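PDB 3WY8: serine protease from Arthrobacter nicotinovorans, which is a trypsin-like hydrolase with keratinolytic activity that probably cleaves peptide bonds, present here as the C-terminal protease part of a longer protein. Local coordinates for residues V8-K13 with S26-T31; A32-T37 with F95-T100; L123-F128 with G146-D151; F157-I162 with T199-Y204; G168-G173 with S187-G192. All coordinates share one frame; numbering follows the deposited sequence.

Contact 1. Residues V8-K13 with S26-T31; sequences VKHIGK and SGNSVT
H10 ND1 donates to N28 OD1 at 2.7 Å, the shortest polar bond between V8-K13 and S26-T31. The oxygen lies at the edge of the imidazole, in its plane, and the N-H aims almost straight at it (171°). On the asparagine side the donor arrives in the amide plane, on a lone pair. The two side chains run alongside each other and point the same way, their planar groups turned 66° apart. H10 carries CG between the backbone N and the carbonyl carbon (chi1 53°), bringing the ring beside N28, while V8 CG1 lies on one ring face, displaced toward its rim. The other corner of the amide, ND2, donates to Q185 OE1 and S113 OG; bonds at both corners would hold the amide against flipping. I11 CG1 passes N28 OD1 at 3.4 Å. The backbones are knit by three further bonds. S29 N reaches H10 O at 2.8 Å, and the S29 CB methylene rests 4.0 Å from H10 CB. G12 and G27 exchange two bonds, G12 N to G27 O at 3.0 Å and G27 N to G12 O at 2.9 Å, with no side chain on either residue. The face bearing I11 and N28 packs on P174 and F176 of strand 174-177. S26 lies on the same face, its OG bonded to G169 and Y130. A type I turn from V8 to I11 leads into this ladder. The pairing belongs to the antiparallel beta hairpin of strands 11-18 and 21-29, which supplies the first two strands of the six-stranded barrel of a trypsin-like protease.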
# COMPACT_ATOMS: atom_id res chain seq x y z
N VAL A 8 11.95 -7.40 -0.60
CA VAL A 8 11.51 -7.78 0.73
C VAL A 8 10.35 -8.74 0.52
O VAL A 8 9.40 -8.44 -0.21
CB VAL A 8 11.08 -6.54 1.56
CG1 VAL A 8 10.42 -6.96 2.89
CG2 VAL A 8 12.29 -5.63 1.82
N LYS A 9 10.44 -9.90 1.17
CA LYS A 9 9.53 -11.02 0.92
C LYS A 9 8.05 -10.62 0.95
O LYS A 9 7.28 -11.00 0.07
CB LYS A 9 9.79 -12.12 1.95
CG LYS A 9 9.66 -13.52 1.39
CD LYS A 9 10.01 -14.59 2.43
CE LYS A 9 11.49 -14.59 2.78
NZ LYS A 9 11.85 -15.68 3.75
N HIS A 10 7.68 -9.82 1.95
CA HIS A 10 6.27 -9.49 2.18
C HIS A 10 5.77 -8.25 1.41
O HIS A 10 4.56 -8.02 1.34
CB HIS A 10 5.98 -9.35 3.69
CG HIS A 10 6.88 -8.40 4.41
ND1 HIS A 10 6.69 -7.03 4.40
CD2 HIS A 10 7.98 -8.62 5.18
CE1 HIS A 10 7.63 -6.45 5.13
NE2 HIS A 10 8.42 -7.39 5.62
N ILE A 11 6.70 -7.48 0.84
CA ILE A 11 6.35 -6.29 0.06
C ILE A 11 6.30 -6.65 -1.42
O ILE A 11 7.19 -7.34 -1.93
CB ILE A 11 7.36 -5.13 0.26
CG1 ILE A 11 7.54 -4.81 1.75
CG2 ILE A 11 6.92 -3.88 -0.53
CD1 ILE A 11 8.56 -3.72 2.03
N GLY A 12 5.26 -6.19 -2.12
CA GLY A 12 5.09 -6.55 -3.52
C GLY A 12 4.60 -5.46 -4.45
O GLY A 12 4.15 -4.39 -4.02
N LYS A 13 4.71 -5.75 -5.74
CA LYS A 13 4.18 -4.91 -6.80
C LYS A 13 2.79 -5.41 -7.15
O LYS A 13 2.53 -6.62 -7.14
CB LYS A 13 5.11 -4.99 -8.01
CG LYS A 13 4.81 -3.97 -9.11
CD LYS A 13 5.82 -4.11 -10.24
CE LYS A 13 5.50 -3.20 -11.43
NZ LYS A 13 5.79 -1.77 -11.16
N SER A 26 1.72 -0.62 -5.37
CA SER A 26 2.55 -1.40 -4.47
C SER A 26 1.69 -1.83 -3.28
O SER A 26 0.64 -1.23 -3.02
CB SER A 26 3.74 -0.56 -4.00
OG SER A 26 4.45 -0.06 -5.12
N GLY A 27 2.12 -2.86 -2.57
CA GLY A 27 1.35 -3.38 -1.45
C GLY A 27 2.20 -4.19 -0.49
O GLY A 27 3.41 -4.35 -0.69
N ASN A 28 1.54 -4.71 0.54
CA ASN A 28 2.25 -5.41 1.61
C ASN A 28 1.41 -6.50 2.22
O ASN A 28 0.22 -6.29 2.51
CB ASN A 28 2.66 -4.40 2.69
CG ASN A 28 3.63 -4.97 3.69
OD1 ASN A 28 4.63 -5.60 3.32
ND2 ASN A 28 3.37 -4.74 4.96
N SER A 29 2.01 -7.67 2.42
CA SER A 29 1.36 -8.76 3.15
C SER A 29 1.27 -8.37 4.63
O SER A 29 2.29 -8.12 5.28
CB SER A 29 2.13 -10.07 2.98
OG SER A 29 1.55 -11.11 3.76
N VAL A 30 0.05 -8.29 5.15
CA VAL A 30 -0.17 -7.89 6.54
C VAL A 30 -0.78 -9.03 7.34
O VAL A 30 -1.55 -9.83 6.81
CB VAL A 30 -1.02 -6.60 6.69
CG1 VAL A 30 -0.25 -5.39 6.16
CG2 VAL A 30 -2.38 -6.73 5.98
N THR A 31 -0.42 -9.10 8.62
CA THR A 31 -0.89 -10.18 9.48
C THR A 31 -2.41 -10.16 9.55
O THR A 31 -3.02 -9.10 9.67
CB THR A 31 -0.28 -10.09 10.88
OG1 THR A 31 1.15 -10.00 10.77
CG2 THR A 31 -0.63 -11.32 11.70

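Contact 2. Residues A32-T37 with F95-T100; sequences AANKST and FAVMNT
S36 O accepts from M98 N at 2.8 Å, the direct hydrogen bond that joins A32-T37 to F95-T100. Beside it, T37 CA lies 3.4 Å from A96 O in a CA-H...O contact. T37 CG2 meets F95 CB at 3.9 Å. V97 lies on the same face as T37; its CG1 methyl comes within 3.5 Å of N34 ND2 and also touches S36 CB. Two waters extend the contact by donating to S36 OG: one bridges to M98 O, the other to N99 O. S36 OG in turn gives its proton to N34 O at 2.8 Å. The next layer is N34 itself. Its OD1 is gripped twice, by S36 N from above the amide plane at 3.0 Å, an Asx turn, and by T37 OG1 in the plane, on a lone pair, at 2.7 Å. CG set between the backbone N and the carbonyl carbon (chi1 62°) folds the amide back over its own chain, and ND2 donates to S219 O at the chain's end. An alanine here would probably leave S36 N and T37 OG1 without their shared acceptor and open a gap beside V97. A loop held by an Asx turn thus leads into strand 37-40, the antiparallel neighbour of strand 94-98 in the trypsin-like barrel.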
# COMPACT_ATOMS: atom_id res chain seq x y z
N ALA A 32 -3.02 -11.34 9.44
CA ALA A 32 -4.47 -11.47 9.37
C ALA A 32 -4.83 -12.93 9.58
O ALA A 32 -4.11 -13.82 9.12
CB ALA A 32 -4.98 -10.99 8.02
N ALA A 33 -5.95 -13.18 10.25
CA ALA A 33 -6.42 -14.54 10.50
C ALA A 33 -6.50 -15.39 9.23
O ALA A 33 -6.19 -16.58 9.25
CB ALA A 33 -7.76 -14.53 11.22
N ASN A 34 -6.88 -14.77 8.11
CA ASN A 34 -7.00 -15.49 6.84
C ASN A 34 -5.66 -15.79 6.13
O ASN A 34 -5.63 -16.50 5.12
CB ASN A 34 -7.98 -14.79 5.88
CG ASN A 34 -7.56 -13.37 5.51
OD1 ASN A 34 -6.40 -12.97 5.66
ND2 ASN A 34 -8.51 -12.60 4.99
N LYS A 35 -4.57 -15.23 6.67
CA LYS A 35 -3.22 -15.38 6.12
C LYS A 35 -3.12 -14.99 4.64
O LYS A 35 -2.24 -15.49 3.92
CB LYS A 35 -2.70 -16.81 6.33
CG LYS A 35 -2.45 -17.17 7.79
CD LYS A 35 -1.96 -18.60 7.89
CE LYS A 35 -1.59 -18.96 9.31
NZ LYS A 35 -0.78 -20.21 9.35
N SER A 36 -4.00 -14.10 4.22
CA SER A 36 -4.18 -13.79 2.80
C SER A 36 -4.36 -12.30 2.51
O SER A 36 -4.69 -11.92 1.38
CB SER A 36 -5.41 -14.54 2.27
OG SER A 36 -5.24 -15.94 2.38
N THR A 37 -4.14 -11.47 3.52
CA THR A 37 -4.48 -10.05 3.42
C THR A 37 -3.30 -9.19 2.98
O THR A 37 -2.18 -9.35 3.47
CB THR A 37 -5.11 -9.52 4.73
OG1 THR A 37 -6.24 -10.34 5.06
CG2 THR A 37 -5.59 -8.07 4.58
N PHE A 95 -7.75 -3.08 1.63
CA PHE A 95 -7.13 -4.37 1.86
C PHE A 95 -7.68 -5.38 0.87
O PHE A 95 -8.89 -5.48 0.67
CB PHE A 95 -7.35 -4.84 3.30
CG PHE A 95 -6.81 -3.88 4.32
CD1 PHE A 95 -5.50 -4.00 4.77
CD2 PHE A 95 -7.59 -2.82 4.78
CE1 PHE A 95 -4.98 -3.09 5.70
CE2 PHE A 95 -7.08 -1.90 5.70
CZ PHE A 95 -5.78 -2.04 6.17
N ALA A 96 -6.77 -6.09 0.22
CA ALA A 96 -7.15 -7.13 -0.70
C ALA A 96 -6.96 -8.47 -0.01
O ALA A 96 -6.02 -8.65 0.77
CB ALA A 96 -6.30 -7.04 -1.95
N VAL A 97 -7.87 -9.41 -0.27
CA VAL A 97 -7.74 -10.77 0.24
C VAL A 97 -7.46 -11.70 -0.93
O VAL A 97 -8.22 -11.75 -1.89
CB VAL A 97 -8.99 -11.22 1.03
CG1 VAL A 97 -8.83 -12.66 1.52
CG2 VAL A 97 -9.21 -10.29 2.21
N MET A 98 -6.34 -12.42 -0.84
CA MET A 98 -5.82 -13.17 -1.97
C MET A 98 -6.30 -14.61 -1.98
O MET A 98 -6.48 -15.22 -0.92
CB MET A 98 -4.28 -13.15 -1.96
CG MET A 98 -3.65 -11.76 -1.84
SD MET A 98 -4.11 -10.62 -3.19
CE MET A 98 -5.50 -9.78 -2.53
N ASN A 99 -6.54 -15.14 -3.18
CA ASN A 99 -6.74 -16.58 -3.37
C ASN A 99 -5.50 -17.34 -2.93
O ASN A 99 -4.40 -16.78 -2.89
CB ASN A 99 -6.99 -16.89 -4.85
CG ASN A 99 -8.37 -16.49 -5.31
OD1 ASN A 99 -9.38 -16.93 -4.76
ND2 ASN A 99 -8.43 -15.66 -6.35
N THR A 100 -5.67 -18.62 -2.60
CA THR A 100 -4.53 -19.50 -2.41
C THR A 100 -3.82 -19.71 -3.75
O THR A 100 -4.44 -19.64 -4.81
CB THR A 100 -4.93 -20.87 -1.81
OG1 THR A 100 -6.02 -21.42 -2.56
CG2 THR A 100 -5.34 -20.71 -0.35
O HOH W 1 -3.61 -16.54 0.13
O HOH W 2 -7.68 -16.83 0.72

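Contact 3. Residues L123-F128 with G146-D151; sequences LSYKSF and GTATND
S124 and T147 meet hydroxyl to hydroxyl on one face of the strand pair, OG to OG1 at 3.2 Å, a hydrogen bond in which either could be the donor. Both oxygens stand anti to their carbonyl carbons (chi1 -67° and -61°), a matching pose that brings the tips together across a non-hydrogen-bonded pair at the exposed face. On the opposite face Y125 turns the edge of its ring to A148: CE2 is 3.7 Å from A148 CB, and the methyl lies near the ring plane. Y125's cross-strand mate, G146, has no side chain. The phenol OH is held by N186, and W175 meets the ring with the planes about 60° apart. Beneath the side chains, Y125 N approaches G146 O nearly along the C=O axis at 2.9 Å, and G146 N returns a bond to Y125 O at 3.1 Å. A148 N to L123 O, at 2.9 Å, closes the ladder at the start of strand 124-129. Q160 of strand 160-163 touches both Y125 and A148, so a third strand shares this side. Strand 124-129 lies between 142-150 and 174-177, while strand 142-150 passes the sheet on to 160-163.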
# COMPACT_ATOMS: atom_id res chain seq x y z
N LEU A 123 5.08 10.37 14.02
CA LEU A 123 6.08 9.31 14.14
C LEU A 123 7.06 9.35 12.97
O LEU A 123 6.82 10.01 11.96
CB LEU A 123 5.41 7.93 14.22
CG LEU A 123 4.54 7.63 15.45
CD1 LEU A 123 3.83 6.30 15.27
CD2 LEU A 123 5.37 7.63 16.73
N SER A 124 8.19 8.65 13.13
CA SER A 124 9.15 8.48 12.05
C SER A 124 8.86 7.19 11.29
O SER A 124 8.45 6.20 11.89
CB SER A 124 10.58 8.49 12.59
OG SER A 124 10.89 9.77 13.11
N TYR A 125 9.09 7.22 9.98
CA TYR A 125 8.69 6.12 9.11
C TYR A 125 9.75 5.78 8.07
O TYR A 125 10.58 6.61 7.71
CB TYR A 125 7.42 6.48 8.33
CG TYR A 125 6.18 6.59 9.18
CD1 TYR A 125 5.42 5.47 9.46
CD2 TYR A 125 5.76 7.83 9.67
CE1 TYR A 125 4.26 5.56 10.23
CE2 TYR A 125 4.61 7.93 10.45
CZ TYR A 125 3.87 6.79 10.72
OH TYR A 125 2.73 6.89 11.48
N LYS A 126 9.69 4.54 7.59
CA LYS A 126 10.36 4.16 6.35
C LYS A 126 9.28 3.59 5.42
O LYS A 126 8.59 2.64 5.79
CB LYS A 126 11.48 3.15 6.60
CG LYS A 126 12.33 2.87 5.35
CD LYS A 126 13.53 1.99 5.66
CE LYS A 126 14.36 1.75 4.41
NZ LYS A 126 15.64 1.03 4.67
N SER A 127 9.14 4.20 4.25
CA SER A 127 8.13 3.82 3.27
C SER A 127 8.77 3.11 2.09
O SER A 127 9.85 3.49 1.65
CB SER A 127 7.36 5.04 2.79
OG SER A 127 6.66 4.77 1.58
N PHE A 128 8.08 2.10 1.58
CA PHE A 128 8.58 1.31 0.46
C PHE A 128 7.61 1.34 -0.71
O PHE A 128 6.42 1.54 -0.53
CB PHE A 128 8.76 -0.14 0.90
CG PHE A 128 9.88 -0.34 1.87
CD1 PHE A 128 11.10 -0.88 1.44
CD2 PHE A 128 9.72 -0.02 3.22
CE1 PHE A 128 12.15 -1.08 2.34
CE2 PHE A 128 10.77 -0.22 4.13
CZ PHE A 128 11.98 -0.74 3.69
N GLY A 146 11.57 9.38 6.88
CA GLY A 146 11.58 10.67 7.56
C GLY A 146 10.55 10.76 8.67
O GLY A 146 9.88 9.78 9.00
N THR A 147 10.45 11.95 9.25
CA THR A 147 9.49 12.23 10.31
C THR A 147 8.22 12.76 9.67
O THR A 147 8.26 13.67 8.84
CB THR A 147 10.06 13.24 11.32
OG1 THR A 147 11.24 12.69 11.93
CG2 THR A 147 9.04 13.59 12.41
N ALA A 148 7.09 12.18 10.06
CA ALA A 148 5.79 12.61 9.55
C ALA A 148 5.41 13.99 10.06
O ALA A 148 5.54 14.29 11.25
CB ALA A 148 4.71 11.59 9.91
N THR A 149 4.94 14.84 9.14
CA THR A 149 4.35 16.13 9.48
C THR A 149 3.02 16.28 8.76
O THR A 149 2.71 15.53 7.83
CB THR A 149 5.28 17.32 9.12
OG1 THR A 149 5.64 17.25 7.74
CG2 THR A 149 6.55 17.30 9.99
N ASN A 150 2.21 17.25 9.19
CA ASN A 150 0.92 17.49 8.56
C ASN A 150 1.04 18.07 7.16
O ASN A 150 2.08 18.63 6.79
CB ASN A 150 0.06 18.39 9.45
CG ASN A 150 -0.25 17.75 10.79
OD1 ASN A 150 -0.34 16.53 10.90
ND2 ASN A 150 -0.42 18.58 11.82
N ASP A 151 -0.02 17.90 6.37
CA ASP A 151 -0.14 18.57 5.08
C ASP A 151 -0.39 20.06 5.36
O ASP A 151 -1.43 20.42 5.91
CB ASP A 151 -1.29 17.96 4.27
CG ASP A 151 -1.39 18.50 2.86
OD1 ASP A 151 -1.04 19.68 2.63
OD2 ASP A 151 -1.83 17.75 1.97

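Contact 4. Residues F157-I162 with T199-Y204; sequences FATQGI and TMYGPY
Q160 and G202 exchange two backbone hydrogen bonds, of which G202 N to Q160 O is the shorter at 2.8 Å; I162 and M200 form a second such pair, with M200 N to I162 O at 2.9 Å. Weaker CA-H contacts fill in between them, Y201 CA to Q160 O and G161 CA to M200 O, each at 3.2 Å. A water bridges the flanking loops, before strand 160-163 and after strand 199-202, donating to F157 O at 2.7 Å and accepting from Y204 N at 2.8 Å. The packing centres on Y201, whose ring lies obliquely along the Q160-G161 peptide, CD1 3.4 Å from Q160 C and CE1 3.6 Å from G161 CA. The T159 and Y201 side chains cross at about a right angle; T159 OG1 is bonded to Y191 OH, and Y191 stacks on the Y201 ring. An alanine in place of Y201 would probably uncover the G161 backbone and leave the Y191 ring without its stacking partner. A side chain at G161 would run into both Y201 CE1 and T199 CG2, so glycine lets the aromatic lie so close. The contact pairs mutually satisfied backbone groups with an aromatic ring fitted against the main chain at a glycine.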
# COMPACT_ATOMS: atom_id res chain seq x y z
N PHE A 157 -7.61 16.36 5.33
CA PHE A 157 -7.63 14.92 5.16
C PHE A 157 -6.95 14.16 6.31
O PHE A 157 -6.94 12.93 6.32
CB PHE A 157 -7.01 14.52 3.82
CG PHE A 157 -7.73 15.09 2.63
CD1 PHE A 157 -9.07 14.77 2.39
CD2 PHE A 157 -7.07 15.93 1.74
CE1 PHE A 157 -9.74 15.29 1.29
CE2 PHE A 157 -7.73 16.45 0.63
CZ PHE A 157 -9.06 16.13 0.41
N ALA A 158 -6.41 14.91 7.27
CA ALA A 158 -5.68 14.36 8.42
C ALA A 158 -4.49 13.46 8.01
O ALA A 158 -4.04 12.62 8.79
CB ALA A 158 -6.64 13.60 9.37
N THR A 159 -4.00 13.65 6.79
CA THR A 159 -2.88 12.85 6.28
C THR A 159 -1.56 13.33 6.88
O THR A 159 -1.52 14.35 7.57
CB THR A 159 -2.78 12.91 4.74
OG1 THR A 159 -2.61 14.27 4.32
CG2 THR A 159 -4.02 12.32 4.08
N GLN A 160 -0.50 12.58 6.62
CA GLN A 160 0.84 12.97 7.05
C GLN A 160 1.81 12.80 5.90
O GLN A 160 1.61 11.95 5.03
CB GLN A 160 1.29 12.12 8.24
CG GLN A 160 0.39 12.26 9.47
CD GLN A 160 0.98 11.58 10.68
OE1 GLN A 160 1.53 12.24 11.56
NE2 GLN A 160 0.89 10.26 10.72
N GLY A 161 2.87 13.61 5.88
CA GLY A 161 3.86 13.53 4.82
C GLY A 161 5.28 13.33 5.30
O GLY A 161 5.63 13.77 6.40
N ILE A 162 6.08 12.65 4.48
CA ILE A 162 7.52 12.50 4.72
C ILE A 162 8.27 12.89 3.45
O ILE A 162 7.73 12.78 2.35
CB ILE A 162 7.91 11.05 5.16
CG1 ILE A 162 7.50 10.01 4.10
CG2 ILE A 162 7.32 10.71 6.52
CD1 ILE A 162 8.11 8.64 4.31
N THR A 199 7.60 15.30 -1.46
CA THR A 199 6.94 14.80 -0.25
C THR A 199 5.89 13.76 -0.64
O THR A 199 5.15 13.94 -1.61
CB THR A 199 6.26 15.96 0.53
OG1 THR A 199 7.24 16.94 0.87
CG2 THR A 199 5.61 15.45 1.82
N MET A 200 5.85 12.65 0.11
CA MET A 200 4.81 11.64 -0.06
C MET A 200 3.85 11.70 1.13
O MET A 200 4.28 11.70 2.27
CB MET A 200 5.43 10.24 -0.12
CG MET A 200 4.41 9.10 -0.18
SD MET A 200 3.61 9.03 -1.78
CE MET A 200 4.94 8.32 -2.76
N TYR A 201 2.55 11.74 0.84
CA TYR A 201 1.53 11.75 1.88
C TYR A 201 0.84 10.40 2.00
O TYR A 201 0.59 9.72 1.01
CB TYR A 201 0.50 12.85 1.62
CG TYR A 201 1.08 14.21 1.87
CD1 TYR A 201 1.08 14.76 3.16
CD2 TYR A 201 1.66 14.94 0.84
CE1 TYR A 201 1.64 16.00 3.41
CE2 TYR A 201 2.21 16.20 1.08
CZ TYR A 201 2.20 16.71 2.36
OH TYR A 201 2.75 17.95 2.62
N GLY A 202 0.54 10.04 3.25
CA GLY A 202 -0.21 8.83 3.57
C GLY A 202 -1.29 9.12 4.59
O GLY A 202 -1.11 9.98 5.46
N PRO A 203 -2.42 8.40 4.50
CA PRO A 203 -3.53 8.66 5.42
C PRO A 203 -3.26 8.20 6.85
O PRO A 203 -2.47 7.28 7.08
CB PRO A 203 -4.68 7.84 4.82
CG PRO A 203 -4.00 6.73 4.12
CD PRO A 203 -2.76 7.34 3.53
N TYR A 204 -3.93 8.85 7.80
CA TYR A 204 -3.86 8.43 9.18
C TYR A 204 -4.61 7.12 9.35
O TYR A 204 -5.77 7.00 8.93
CB TYR A 204 -4.46 9.50 10.09
CG TYR A 204 -4.44 9.09 11.54
CD1 TYR A 204 -3.26 9.16 12.28
CD2 TYR A 204 -5.59 8.60 12.16
CE1 TYR A 204 -3.23 8.76 13.61
CE2 TYR A 204 -5.57 8.20 13.50
CZ TYR A 204 -4.39 8.29 14.21
OH TYR A 204 -4.36 7.90 15.53
O HOH W 3 -6.00 10.43 6.86
O HOH W 4 -0.29 8.96 8.41

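Contact 5. Residues G168-G173 with S187-G192; sequences GGSSGG and SVNSYG
N189 meets the turn S170-G173 through three hydrogen bonds, and the tight part of the contact gathers there. N189 O accepts from G172 N at 2.7 Å, N189 N gives to G173 O at 2.9 Å, and N189 ND2 reaches S170 O at 3.0 Å. ND2 comes to S170 O from above its carbonyl plane, while G173 N, closing the type II turn, uses the other face of that plane at 2.9 Å. CG of N189, anti to the carbonyl carbon (chi1 -61°), lays the amide against the turn, and S127 OG and W175 NE1 hold its OD1. Fit is close enough that a CB on G173 would strike N189 ND2, and G172 takes a positive phi (87°) that itself calls for glycine. V188 CG1 makes a van der Waals contact with G172 O at 3.6 Å. The contact slackens toward S171 and S190, where S171 OG stands 4.1 Å from S190 O. Here the CB of S171, a partly exposed residue, is directed away overall, though it still grazes N189 O, and OG is bonded to H43 NE2. S190 likewise turns away, its OG bonded to D92. S171, H43 and D92 have the geometry of a Ser-His-Asp catalytic triad, and the glycine-rich turn matches the nucleophile loop of trypsin-like serine proteases, consistent with the active site lying at this looser edge.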
# COMPACT_ATOMS: atom_id res chain seq x y z
N GLY A 168 4.63 7.86 -9.19
CA GLY A 168 3.49 7.00 -9.54
C GLY A 168 3.84 5.53 -9.67
O GLY A 168 4.82 5.18 -10.32
N GLY A 169 3.04 4.68 -9.04
CA GLY A 169 3.33 3.25 -8.96
C GLY A 169 3.72 2.85 -7.55
O GLY A 169 3.51 1.71 -7.13
N SER A 170 4.29 3.80 -6.81
CA SER A 170 4.64 3.57 -5.41
C SER A 170 3.40 3.62 -4.51
O SER A 170 3.44 3.13 -3.37
CB SER A 170 5.71 4.55 -4.93
OG SER A 170 5.23 5.88 -4.93
N SER A 171 2.32 4.20 -5.03
CA SER A 171 1.01 4.22 -4.37
C SER A 171 0.68 2.88 -3.76
O SER A 171 0.86 1.83 -4.40
CB SER A 171 -0.10 4.55 -5.38
OG SER A 171 -0.09 5.93 -5.72
N GLY A 172 0.21 2.92 -2.51
CA GLY A 172 -0.19 1.72 -1.79
C GLY A 172 0.93 1.04 -1.04
O GLY A 172 0.68 0.16 -0.22
N GLY A 173 2.17 1.44 -1.33
CA GLY A 173 3.34 0.88 -0.65
C GLY A 173 3.33 1.17 0.84
O GLY A 173 2.84 2.21 1.27
N SER A 187 0.71 3.16 7.70
CA SER A 187 0.11 3.94 6.62
C SER A 187 0.48 3.34 5.26
O SER A 187 1.13 2.30 5.20
CB SER A 187 0.51 5.42 6.69
OG SER A 187 -0.29 6.21 5.81
N VAL A 188 0.03 4.00 4.19
CA VAL A 188 0.40 3.64 2.81
C VAL A 188 0.73 4.91 2.02
O VAL A 188 0.27 5.99 2.37
CB VAL A 188 -0.72 2.88 2.06
CG1 VAL A 188 -0.96 1.51 2.68
CG2 VAL A 188 -2.02 3.69 2.03
N ASN A 189 1.53 4.77 0.97
CA ASN A 189 1.71 5.86 0.01
C ASN A 189 0.39 6.20 -0.69
O ASN A 189 -0.24 5.33 -1.29
CB ASN A 189 2.76 5.47 -1.04
CG ASN A 189 4.12 5.19 -0.44
OD1 ASN A 189 4.56 5.87 0.48
ND2 ASN A 189 4.79 4.17 -0.96
N SER A 190 -0.03 7.46 -0.59
CA SER A 190 -1.33 7.86 -1.15
C SER A 190 -1.25 8.94 -2.22
O SER A 190 -1.78 8.77 -3.33
CB SER A 190 -2.29 8.29 -0.03
OG SER A 190 -3.47 8.86 -0.57
N TYR A 191 -0.62 10.07 -1.90
CA TYR A 191 -0.54 11.16 -2.86
C TYR A 191 0.68 12.04 -2.67
O TYR A 191 1.31 12.05 -1.61
CB TYR A 191 -1.82 12.02 -2.84
CG TYR A 191 -2.01 12.87 -1.59
CD1 TYR A 191 -1.51 14.17 -1.52
CD2 TYR A 191 -2.72 12.38 -0.49
CE1 TYR A 191 -1.69 14.96 -0.38
CE2 TYR A 191 -2.91 13.16 0.65
CZ TYR A 191 -2.39 14.44 0.70
OH TYR A 191 -2.57 15.21 1.82
N GLY A 192 1.00 12.78 -3.73
CA GLY A 192 1.97 13.86 -3.67
C GLY A 192 1.41 15.04 -4.44
O GLY A 192 0.39 14.92 -5.12

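The contacts divide between two antiparallel sheets, with contact 5 near the chain's centre. Contacts 1 and 2, their centres about 12 Å apart, belong to the six-stranded barrel and come first along the chain. Contacts 3 and 4, centres about 8 Å apart, follow in the seven-stranded sheet, where strands 142-150 and 160-163 are neighbours. Contact 5 is nested in the loop closed by contact 4. It touches contacts 1, 3 and 4, for instance through S26 N to S171 O, whereas contacts 2 and 3 stand about 27 Å apart (between centres) on opposite sides of the chain's centre. This two-sheet layout, with the probable nucleophile loop at the junction, fits the trypsin-like fold.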